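Local atomic coordinates of glutathione S-transferase (Rhodospirillum rubrum F11, PDB entry 4O7H), a protein that probably catalyses the conjugation of glutathione to electrophilic substrates, as other members of the glutathione S-transferase family do. Residues L9-R14 and L170-Y175; V16-A21 and P198-L203; L116-S121 and I208-P213; Y5-S10 and G48-L53. One frame throughout, in Å; residues are numbered along the deposited sequence.

Overall arrangement
Interactions 1, 2 and 4 are buried and share the first part of the chain: interaction 4 pairs strand 3-6 with residues 48-53, while interactions 1 and 2 set helix 11-22 against 170-175 and 198-203. Interaction 3 lies at the surface, its centre about 18 Å from the centre of the chain, where the end of helix 85-119 meets loop 208-213. Interaction 4 joins one antiparallel backbone pair to valine packing before a cis-proline; interaction 1 combines a buried arginine bond with leucine packing; interactions 2 and 3, without direct hydrogen bonds, rely on buried valine packing with a water bridge and on an exposed arginine laid on an isoleucine. Tyr-175 OH links interaction 1 to interaction 3.

Interaction 1. Residues L9-R14 and L170-Y175; sequences LSPAAR and LSLIDY
Arg-14 reaches from the first turn of helix 11-22 to Ser-171 and Leu-172. Its CG stands anti to the carbonyl carbon (chi1 -71°), and from CG to NE the chain runs extended, bringing NE to helix 161-175. There NH1 donates to Ser-171 OG over 2.8 Å, OG lying 16° out of the guanidinium plane and the N-H...O angle being 148°. Ser-171 OG, set between its own backbone N and carbonyl carbon, also pairs with Cys-168 O; Arg-14 NE bonds Gly-8 O, and NH1 also Tyr-217 OH. Bonds at both NE and NH1 should limit rotation of this buried group.

Leu-172 works with both branches. CD2 sits over one face of the guanidinium, offset toward its rim, and lies 3.7 Å from Arg-14 NE; it also comes within 4.3 Å of Leu-9 CD2. CD1 turns to the helix start, 3.7 Å from Pro-11 CD, with the two side chains crossing at about a right angle. Ser-10 caps that start, its OG accepting from Ala-13 N at 3.0 Å. The arrangement is the interdomain interface of the glutathione S-transferase fold, where a thioredoxin-like N-terminal domain meets an all-helical C-terminal one.

Interaction 2. Residues V16-A21 and P198-L203; sequences VRVALA and PSFRPL
Where the first helix of the thioredoxin-like domain, 11-22, meets the C-terminal part of the chain, Val-18 fits against Ser-199, Phe-200 and Leu-203. Its two methyls divide the work: CG1, anti to the backbone N (chi1 174°), lies 3.6 Å from Ser-199 OG, and CG2 rests 3.8 Å from Leu-203 CD2 and 3.9 Å from Phe-200 CD1, meeting the ring obliquely. Leu-203 CD2 in turn lies over a face of the Phe-200 ring, toward its rim.

One turn further along the helix the backbones close in. Ala-21 CB is only 3.5 Å from Ser-199 CB, a closeness these small side chains allow. At the other end Arg-17 bends at chi3 (77°), and Pro-202 CB sits over one face of its guanidinium, 3.6 Å from NH2. Arg-17 NH1 forms a salt bridge with Glu-206 and NE bonds Tyr-27 OH, while Ser-199 OG bonds Glu-22.

A water joins the two backbones, donating to Ser-199 O at 2.6 Å and, weakly, to Arg-17 O at 2.9 Å. With no direct hydrogen bond between the segments, the contact rests on apolar fit and this water bridge, while Arg-17 and Ser-199 spend their polar ends on residues outside the segments.

Interaction 3. Residues L116-S121 and I208-P213; sequences LKRVIS and ISPIRP
Arg-118 holds CG anti to its carbonyl carbon (chi1 -67°) and bends at chi3 (50°), which puts NE beside Ile-211 CG1; the guanidinium then crosses the isoleucine obliquely. Ile-211 sets CG1 anti to the carbonyl carbon, and its chi2 of 106°, well off a staggered value, places CD1 close to Val-119. The setting is the end of helix 85-119 of the all-helical C-terminal domain of the glutathione S-transferase fold, met by the loop that follows helix 201-205.

Ile-211 CG1 sits over the centre of the guanidinium, 3.8 Å from Arg-118 CZ. Pro-210 O is 3.3 Å from Arg-118 NH2, but the angle is too poor for a hydrogen bond, and the guanidinium meets Ile-211 by van der Waals contact. Val-119 points CG2 into the loop: Ile-211 CD1 lies 3.6 Å from it, Ile-208 CG2 3.9 Å and Ser-209 O 3.4 Å.

A cis peptide precedes Pro-210, and its ring rests on the helix end, with CD 3.8 Å from Arg-118 O. Tyr-175 OH holds the loop through Ile-208 N and Ile-211 O. The turn round the cis proline is closed by Ile-211 N donating to Ile-208 O at 2.9 Å.

Interaction 4. Residues Y5-S10 and G48-L53; sequences YHHGLS and GEVPVL
Val-50 points into the bend formed by Tyr-5, His-7 and Ser-10, and its two methyls part there. CG1, anti to the carbonyl carbon (chi1 -67°), faces the backbone of Tyr-5 and His-6; CG2 turns to His-7 and Ser-10. This is the cis-proline loop of a thioredoxin-like domain, with the cis peptide joining Val-50 to Pro-51. In related transferases the backbone of the residue before that proline binds glutathione, and Val-50 is probably placed to do the same.

The imidazole of His-7 is enclosed from several directions. Val-50 CG2 comes obliquely to within 3.2 Å of His-7 CD2, a tight approach, and the two side chains cross at a slant. Ser-10 CB lies over one face of the ring, offset toward its rim, while Leu-9 N makes a weak hydrogen bond to ND1 in the ring plane. Trp-35 meets the same ring edge-to-face.

On the strand side of the bend, Tyr-5 and Val-52 form an antiparallel hydrogen-bonded pair. Tyr-5 N donates to Val-52 O at 2.9 Å, and Val-52 N returns to Tyr-5 O at 3.2 Å. Pro-51 CA adds a CA-H...O contact to that same Tyr-5 O. Both side chains of the pair lie on the sheet face covered by Met-44 of helix 39-44, their CB atoms 4.2 Å apart, and the Tyr-5 ring turns its edge to Val-52 O, with CD1 at 3.8 Å. Back at the bend, a water donates to Val-50 O at 2.9 Å and sits 2.7 Å from Ser-10 OG, the atom that also caps Ala-13 N.

Interaction 1. Residues L9-R14 and L170-Y175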
# COMPACT_ATOMS: atom_id res chain seq x y z
N LEU A 9 -12.88 -7.72 10.20
CA LEU A 9 -12.36 -6.42 10.52
C LEU A 9 -11.32 -5.90 9.54
O LEU A 9 -10.77 -4.86 9.72
CB LEU A 9 -11.71 -6.49 11.92
CG LEU A 9 -12.73 -6.78 13.02
CD1 LEU A 9 -11.99 -6.66 14.34
CD2 LEU A 9 -13.85 -5.76 12.98
N SER A 10 -11.04 -6.67 8.50
CA SER A 10 -9.97 -6.31 7.57
C SER A 10 -10.56 -5.63 6.34
O SER A 10 -11.29 -6.28 5.60
CB SER A 10 -9.26 -7.59 7.09
OG SER A 10 -8.38 -7.33 5.95
N PRO A 11 -10.22 -4.35 6.10
CA PRO A 11 -10.71 -3.74 4.87
C PRO A 11 -10.21 -4.40 3.62
O PRO A 11 -10.95 -4.48 2.64
CB PRO A 11 -10.24 -2.30 4.96
CG PRO A 11 -9.17 -2.29 6.00
CD PRO A 11 -9.45 -3.40 6.93
N ALA A 12 -8.96 -4.83 3.61
CA ALA A 12 -8.43 -5.48 2.45
C ALA A 12 -9.14 -6.79 2.14
O ALA A 12 -9.39 -7.14 0.99
CB ALA A 12 -6.95 -5.73 2.62
N ALA A 13 -9.43 -7.55 3.18
CA ALA A 13 -10.13 -8.81 3.00
C ALA A 13 -11.55 -8.58 2.54
O ALA A 13 -12.02 -9.30 1.64
CB ALA A 13 -10.07 -9.65 4.27
N ARG A 14 -12.21 -7.56 3.08
CA ARG A 14 -13.53 -7.20 2.57
C ARG A 14 -13.45 -6.91 1.10
O ARG A 14 -14.30 -7.37 0.31
CB ARG A 14 -14.12 -6.03 3.35
CG ARG A 14 -14.57 -6.35 4.78
CD ARG A 14 -15.32 -5.17 5.44
NE ARG A 14 -15.86 -5.65 6.71
CZ ARG A 14 -17.06 -5.38 7.20
NH1 ARG A 14 -17.86 -4.51 6.62
NH2 ARG A 14 -17.46 -6.01 8.30
N LEU A 170 -15.32 2.27 4.24
CA LEU A 170 -16.47 2.96 4.83
C LEU A 170 -17.39 2.00 5.51
O LEU A 170 -18.03 2.37 6.51
CB LEU A 170 -17.20 3.81 3.81
CG LEU A 170 -16.50 5.16 3.55
CD1 LEU A 170 -17.02 5.81 2.30
CD2 LEU A 170 -16.76 6.10 4.73
N SER A 171 -17.45 0.75 5.04
CA SER A 171 -18.34 -0.24 5.64
C SER A 171 -17.89 -0.52 7.06
O SER A 171 -18.73 -0.83 7.95
CB SER A 171 -18.45 -1.51 4.82
OG SER A 171 -17.33 -2.36 4.86
N LEU A 172 -16.58 -0.47 7.29
CA LEU A 172 -16.08 -0.73 8.66
C LEU A 172 -16.31 0.49 9.56
O LEU A 172 -16.70 0.31 10.72
CB LEU A 172 -14.62 -1.12 8.64
CG LEU A 172 -14.47 -2.58 8.28
CD1 LEU A 172 -13.05 -2.78 7.75
CD2 LEU A 172 -14.79 -3.45 9.49
N ILE A 173 -16.19 1.69 9.01
CA ILE A 173 -16.54 2.91 9.76
C ILE A 173 -18.02 2.88 10.09
O ILE A 173 -18.42 3.23 11.20
CB ILE A 173 -16.18 4.21 9.02
CG1 ILE A 173 -14.73 4.17 8.47
CG2 ILE A 173 -16.33 5.41 9.95
CD1 ILE A 173 -13.70 3.56 9.41
N ASP A 174 -18.81 2.36 9.18
CA ASP A 174 -20.26 2.31 9.37
C ASP A 174 -20.61 1.24 10.39
O ASP A 174 -21.51 1.46 11.22
CB ASP A 174 -20.96 2.07 8.04
CG ASP A 174 -22.40 2.49 8.02
OD1 ASP A 174 -22.71 3.54 8.55
OD2 ASP A 174 -23.23 1.78 7.35
N TYR A 175 -19.93 0.10 10.37
CA TYR A 175 -20.12 -0.92 11.40
C TYR A 175 -19.89 -0.35 12.82
O TYR A 175 -20.62 -0.72 13.78
CB TYR A 175 -19.20 -2.12 11.10
CG TYR A 175 -19.59 -3.36 11.82
CD1 TYR A 175 -19.35 -3.50 13.17
CD2 TYR A 175 -20.22 -4.39 11.14
CE1 TYR A 175 -19.73 -4.67 13.83
CE2 TYR A 175 -20.62 -5.56 11.79
CZ TYR A 175 -20.37 -5.67 13.15
OH TYR A 175 -20.75 -6.83 13.80

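Interaction 2. Residues V16-A21 and P198-L203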
# COMPACT_ATOMS: atom_id res chain seq x y z
N VAL A 16 -11.36 -7.96 -1.20
CA VAL A 16 -11.19 -9.14 -2.01
C VAL A 16 -12.49 -9.97 -2.10
O VAL A 16 -12.85 -10.45 -3.17
CB VAL A 16 -9.99 -9.98 -1.51
CG1 VAL A 16 -9.88 -11.28 -2.28
CG2 VAL A 16 -8.66 -9.23 -1.70
N ARG A 17 -13.24 -10.06 -1.01
CA ARG A 17 -14.49 -10.73 -1.04
C ARG A 17 -15.44 -10.08 -2.07
O ARG A 17 -16.11 -10.77 -2.84
CB ARG A 17 -15.21 -10.73 0.32
CG ARG A 17 -14.49 -11.53 1.39
CD ARG A 17 -15.36 -11.62 2.62
NE ARG A 17 -16.42 -12.61 2.41
CZ ARG A 17 -17.32 -12.90 3.36
NH1 ARG A 17 -17.31 -12.25 4.51
NH2 ARG A 17 -18.19 -13.89 3.18
N VAL A 18 -15.55 -8.76 -2.02
CA VAL A 18 -16.38 -8.03 -2.99
C VAL A 18 -15.88 -8.26 -4.41
O VAL A 18 -16.69 -8.52 -5.35
CB VAL A 18 -16.50 -6.55 -2.63
CG1 VAL A 18 -17.26 -5.79 -3.74
CG2 VAL A 18 -17.13 -6.36 -1.25
N ALA A 19 -14.56 -8.21 -4.61
CA ALA A 19 -13.97 -8.43 -5.95
C ALA A 19 -14.27 -9.83 -6.50
O ALA A 19 -14.63 -9.99 -7.65
CB ALA A 19 -12.47 -8.18 -5.88
N LEU A 20 -14.11 -10.86 -5.67
CA LEU A 20 -14.36 -12.21 -6.08
C LEU A 20 -15.83 -12.34 -6.57
O LEU A 20 -16.11 -12.95 -7.62
CB LEU A 20 -14.12 -13.14 -4.89
CG LEU A 20 -12.63 -13.41 -4.60
CD1 LEU A 20 -12.51 -14.04 -3.22
CD2 LEU A 20 -11.98 -14.29 -5.67
N ALA A 21 -16.75 -11.76 -5.81
CA ALA A 21 -18.18 -11.79 -6.16
C ALA A 21 -18.47 -11.00 -7.46
O ALA A 21 -19.25 -11.44 -8.30
CB ALA A 21 -19.04 -11.30 -5.01
N PRO A 198 -25.12 -7.28 -5.12
CA PRO A 198 -25.06 -8.60 -4.51
C PRO A 198 -23.70 -8.93 -3.93
O PRO A 198 -23.60 -9.63 -2.94
CB PRO A 198 -25.49 -9.54 -5.64
CG PRO A 198 -26.20 -8.70 -6.61
CD PRO A 198 -25.79 -7.25 -6.45
N SER A 199 -22.63 -8.36 -4.53
CA SER A 199 -21.26 -8.64 -4.06
C SER A 199 -21.06 -8.11 -2.66
O SER A 199 -20.19 -8.58 -1.93
CB SER A 199 -20.25 -7.97 -4.97
OG SER A 199 -20.51 -6.58 -5.02
N PHE A 200 -21.86 -7.13 -2.27
CA PHE A 200 -21.70 -6.54 -0.93
C PHE A 200 -22.46 -7.28 0.18
O PHE A 200 -22.27 -7.00 1.37
CB PHE A 200 -22.15 -5.08 -0.93
CG PHE A 200 -21.21 -4.14 -0.18
CD1 PHE A 200 -19.99 -3.77 -0.74
CD2 PHE A 200 -21.56 -3.62 1.06
CE1 PHE A 200 -19.15 -2.92 -0.07
CE2 PHE A 200 -20.71 -2.76 1.75
CZ PHE A 200 -19.51 -2.39 1.17
N ARG A 201 -23.38 -8.14 -0.20
CA ARG A 201 -24.36 -8.70 0.75
C ARG A 201 -23.71 -9.37 1.97
O ARG A 201 -24.14 -9.11 3.09
CB ARG A 201 -25.33 -9.65 0.05
CG ARG A 201 -26.45 -10.06 1.01
CD ARG A 201 -27.41 -11.08 0.41
NE ARG A 201 -28.60 -10.42 -0.12
CZ ARG A 201 -28.77 -10.02 -1.39
NH1 ARG A 201 -27.84 -10.23 -2.32
NH2 ARG A 201 -29.91 -9.41 -1.73
N PRO A 202 -22.67 -10.21 1.83
CA PRO A 202 -22.09 -10.81 3.03
C PRO A 202 -21.52 -9.80 4.03
O PRO A 202 -21.55 -9.98 5.23
CB PRO A 202 -20.93 -11.70 2.48
CG PRO A 202 -21.26 -11.93 1.09
CD PRO A 202 -22.02 -10.72 0.60
N LEU A 203 -21.00 -8.69 3.52
CA LEU A 203 -20.49 -7.66 4.42
C LEU A 203 -21.59 -7.05 5.26
O LEU A 203 -21.36 -6.60 6.38
CB LEU A 203 -19.82 -6.51 3.64
CG LEU A 203 -18.44 -6.75 3.09
CD1 LEU A 203 -18.38 -7.95 2.18
CD2 LEU A 203 -17.96 -5.49 2.37
O HOH W 1 -18.65 -10.66 -1.54

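Interaction 3. Residues L116-S121 and I208-P213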
# COMPACT_ATOMS: atom_id res chain seq x y z
N LEU A 116 -11.67 -3.71 17.21
CA LEU A 116 -10.70 -4.72 17.59
C LEU A 116 -10.59 -4.80 19.11
O LEU A 116 -10.56 -5.89 19.66
CB LEU A 116 -9.31 -4.48 16.97
CG LEU A 116 -8.31 -5.58 17.38
CD1 LEU A 116 -8.75 -6.96 16.90
CD2 LEU A 116 -6.90 -5.26 16.91
N LYS A 117 -10.57 -3.66 19.78
CA LYS A 117 -10.34 -3.70 21.23
C LYS A 117 -11.44 -4.42 21.95
O LYS A 117 -11.19 -5.07 22.97
CB LYS A 117 -10.17 -2.31 21.81
CG LYS A 117 -8.75 -1.82 21.65
CD LYS A 117 -8.37 -0.78 22.68
CE LYS A 117 -7.50 0.27 22.04
NZ LYS A 117 -6.83 1.20 22.99
N ARG A 118 -12.65 -4.34 21.42
CA ARG A 118 -13.76 -5.04 22.02
C ARG A 118 -13.70 -6.53 21.71
O ARG A 118 -14.08 -7.37 22.53
CB ARG A 118 -15.08 -4.43 21.58
CG ARG A 118 -15.29 -3.02 22.10
CD ARG A 118 -16.67 -2.53 21.73
NE ARG A 118 -17.72 -3.49 22.07
CZ ARG A 118 -18.99 -3.35 21.72
NH1 ARG A 118 -19.38 -2.29 21.04
NH2 ARG A 118 -19.89 -4.27 22.06
N VAL A 119 -13.21 -6.87 20.52
CA VAL A 119 -13.05 -8.27 20.18
C VAL A 119 -12.01 -8.99 21.07
O VAL A 119 -12.23 -10.13 21.45
CB VAL A 119 -12.68 -8.46 18.70
CG1 VAL A 119 -12.34 -9.91 18.44
CG2 VAL A 119 -13.83 -8.03 17.82
N ILE A 120 -10.90 -8.32 21.39
CA ILE A 120 -9.84 -8.92 22.24
C ILE A 120 -9.88 -8.32 23.67
O ILE A 120 -10.77 -7.52 23.99
CB ILE A 120 -8.42 -8.72 21.64
CG1 ILE A 120 -7.93 -7.30 21.87
CG2 ILE A 120 -8.40 -9.05 20.16
CD1 ILE A 120 -6.77 -6.88 20.99
N SER A 121 -8.92 -8.67 24.52
CA SER A 121 -8.86 -8.07 25.87
C SER A 121 -8.57 -6.56 25.83
O SER A 121 -8.61 -5.88 26.85
CB SER A 121 -7.76 -8.76 26.72
OG SER A 121 -7.93 -10.17 26.81
N ILE A 208 -19.39 -9.37 13.60
CA ILE A 208 -18.16 -9.61 14.27
C ILE A 208 -18.49 -9.51 15.77
O ILE A 208 -18.70 -8.43 16.30
CB ILE A 208 -17.12 -8.57 13.84
CG1 ILE A 208 -16.88 -8.68 12.33
CG2 ILE A 208 -15.83 -8.78 14.60
CD1 ILE A 208 -17.06 -7.39 11.60
N SER A 209 -18.52 -10.67 16.42
CA SER A 209 -18.80 -10.73 17.85
C SER A 209 -17.72 -9.99 18.64
O SER A 209 -16.53 -10.09 18.31
CB SER A 209 -18.88 -12.19 18.28
OG SER A 209 -19.05 -12.28 19.69
N PRO A 210 -18.10 -9.24 19.68
CA PRO A 210 -19.42 -9.06 20.26
C PRO A 210 -20.05 -7.72 19.88
O PRO A 210 -20.84 -7.15 20.65
CB PRO A 210 -19.10 -9.03 21.76
CG PRO A 210 -17.84 -8.24 21.80
CD PRO A 210 -17.07 -8.66 20.56
N ILE A 211 -19.65 -7.16 18.74
CA ILE A 211 -20.12 -5.83 18.41
C ILE A 211 -21.40 -5.91 17.55
O ILE A 211 -21.46 -6.61 16.55
CB ILE A 211 -19.06 -4.99 17.68
CG1 ILE A 211 -17.77 -4.89 18.51
CG2 ILE A 211 -19.58 -3.60 17.40
CD1 ILE A 211 -16.64 -5.74 17.99
N ARG A 212 -22.45 -5.23 17.99
CA ARG A 212 -23.70 -5.20 17.25
C ARG A 212 -23.57 -4.03 16.29
O ARG A 212 -23.21 -2.96 16.73
CB ARG A 212 -24.87 -4.97 18.22
CG ARG A 212 -25.09 -6.13 19.19
N PRO A 213 -23.76 -4.23 14.96
CA PRO A 213 -23.64 -3.02 14.15
C PRO A 213 -24.87 -2.14 14.37
O PRO A 213 -25.86 -2.59 14.99
CB PRO A 213 -23.64 -3.54 12.71
CG PRO A 213 -24.37 -4.81 12.78
CD PRO A 213 -24.06 -5.41 14.13

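Interaction 4. Residues Y5-S10 and G48-L53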
# COMPACT_ATOMS: atom_id res chain seq x y z
N TYR A 5 -8.84 -16.78 2.99
CA TYR A 5 -8.64 -16.51 4.39
C TYR A 5 -8.92 -15.05 4.66
O TYR A 5 -8.31 -14.14 4.02
CB TYR A 5 -7.21 -16.90 4.85
CG TYR A 5 -6.95 -18.39 4.85
CD1 TYR A 5 -6.51 -19.04 3.69
CD2 TYR A 5 -7.19 -19.15 5.97
CE1 TYR A 5 -6.30 -20.39 3.66
CE2 TYR A 5 -6.99 -20.51 5.96
CZ TYR A 5 -6.57 -21.12 4.81
OH TYR A 5 -6.34 -22.51 4.78
N HIS A 6 -9.81 -14.79 5.60
CA HIS A 6 -10.27 -13.43 5.83
C HIS A 6 -10.64 -13.21 7.30
O HIS A 6 -10.71 -14.16 8.10
CB HIS A 6 -11.49 -13.12 4.94
CG HIS A 6 -12.79 -13.59 5.50
ND1 HIS A 6 -13.69 -12.73 6.08
CD2 HIS A 6 -13.33 -14.83 5.57
CE1 HIS A 6 -14.73 -13.42 6.52
NE2 HIS A 6 -14.54 -14.70 6.21
N HIS A 7 -10.94 -11.98 7.64
CA HIS A 7 -11.72 -11.69 8.82
C HIS A 7 -12.49 -10.43 8.60
O HIS A 7 -12.13 -9.59 7.77
CB HIS A 7 -10.92 -11.70 10.12
CG HIS A 7 -9.88 -10.67 10.25
ND1 HIS A 7 -10.16 -9.34 10.46
CD2 HIS A 7 -8.53 -10.78 10.33
CE1 HIS A 7 -9.03 -8.66 10.62
NE2 HIS A 7 -8.02 -9.52 10.55
N GLY A 8 -13.59 -10.30 9.32
CA GLY A 8 -14.50 -9.19 9.10
C GLY A 8 -13.95 -7.83 9.40
O GLY A 8 -14.49 -6.83 8.91
N LEU A 9 -12.88 -7.72 10.20
CA LEU A 9 -12.36 -6.42 10.52
C LEU A 9 -11.32 -5.90 9.54
O LEU A 9 -10.77 -4.86 9.72
CB LEU A 9 -11.71 -6.49 11.92
CG LEU A 9 -12.73 -6.78 13.02
CD1 LEU A 9 -11.99 -6.66 14.34
CD2 LEU A 9 -13.85 -5.76 12.98
N SER A 10 -11.04 -6.67 8.50
CA SER A 10 -9.97 -6.31 7.57
C SER A 10 -10.56 -5.63 6.34
O SER A 10 -11.29 -6.28 5.60
CB SER A 10 -9.26 -7.59 7.09
OG SER A 10 -8.38 -7.33 5.95
N GLY A 48 1.58 -12.64 8.31
CA GLY A 48 0.58 -12.95 9.33
C GLY A 48 -0.68 -12.11 9.21
O GLY A 48 -1.35 -11.83 10.22
N GLU A 49 -0.98 -11.71 7.97
CA GLU A 49 -2.18 -10.93 7.70
C GLU A 49 -3.13 -11.68 6.79
O GLU A 49 -2.70 -12.51 5.99
CB GLU A 49 -1.80 -9.65 6.97
CG GLU A 49 -0.74 -8.80 7.66
CD GLU A 49 -1.26 -7.83 8.67
OE1 GLU A 49 -2.45 -7.99 9.14
OE2 GLU A 49 -0.48 -6.87 8.99
N VAL A 50 -4.42 -11.31 6.90
CA VAL A 50 -5.38 -11.57 5.86
C VAL A 50 -5.49 -10.33 4.92
O VAL A 50 -5.21 -9.21 5.36
CB VAL A 50 -6.77 -11.94 6.40
CG1 VAL A 50 -6.69 -13.28 7.12
CG2 VAL A 50 -7.31 -10.83 7.32
N PRO A 51 -5.92 -10.52 3.67
CA PRO A 51 -6.38 -11.75 2.99
C PRO A 51 -5.28 -12.59 2.40
O PRO A 51 -4.18 -12.11 2.05
CB PRO A 51 -7.25 -11.22 1.86
CG PRO A 51 -6.62 -9.89 1.53
CD PRO A 51 -6.11 -9.33 2.82
N VAL A 52 -5.59 -13.89 2.29
CA VAL A 52 -4.78 -14.81 1.51
C VAL A 52 -5.74 -15.63 0.63
O VAL A 52 -6.71 -16.23 1.17
CB VAL A 52 -4.00 -15.78 2.43
CG1 VAL A 52 -3.18 -16.74 1.59
CG2 VAL A 52 -3.07 -14.98 3.34
N LEU A 53 -5.47 -15.68 -0.66
CA LEU A 53 -6.23 -16.49 -1.61
C LEU A 53 -5.47 -17.77 -1.93
O LEU A 53 -4.27 -17.70 -2.26
CB LEU A 53 -6.49 -15.70 -2.88
CG LEU A 53 -7.28 -16.36 -4.02
CD1 LEU A 53 -8.75 -16.50 -3.65
CD2 LEU A 53 -7.08 -15.57 -5.29
O HOH W 2 -5.98 -6.98 7.05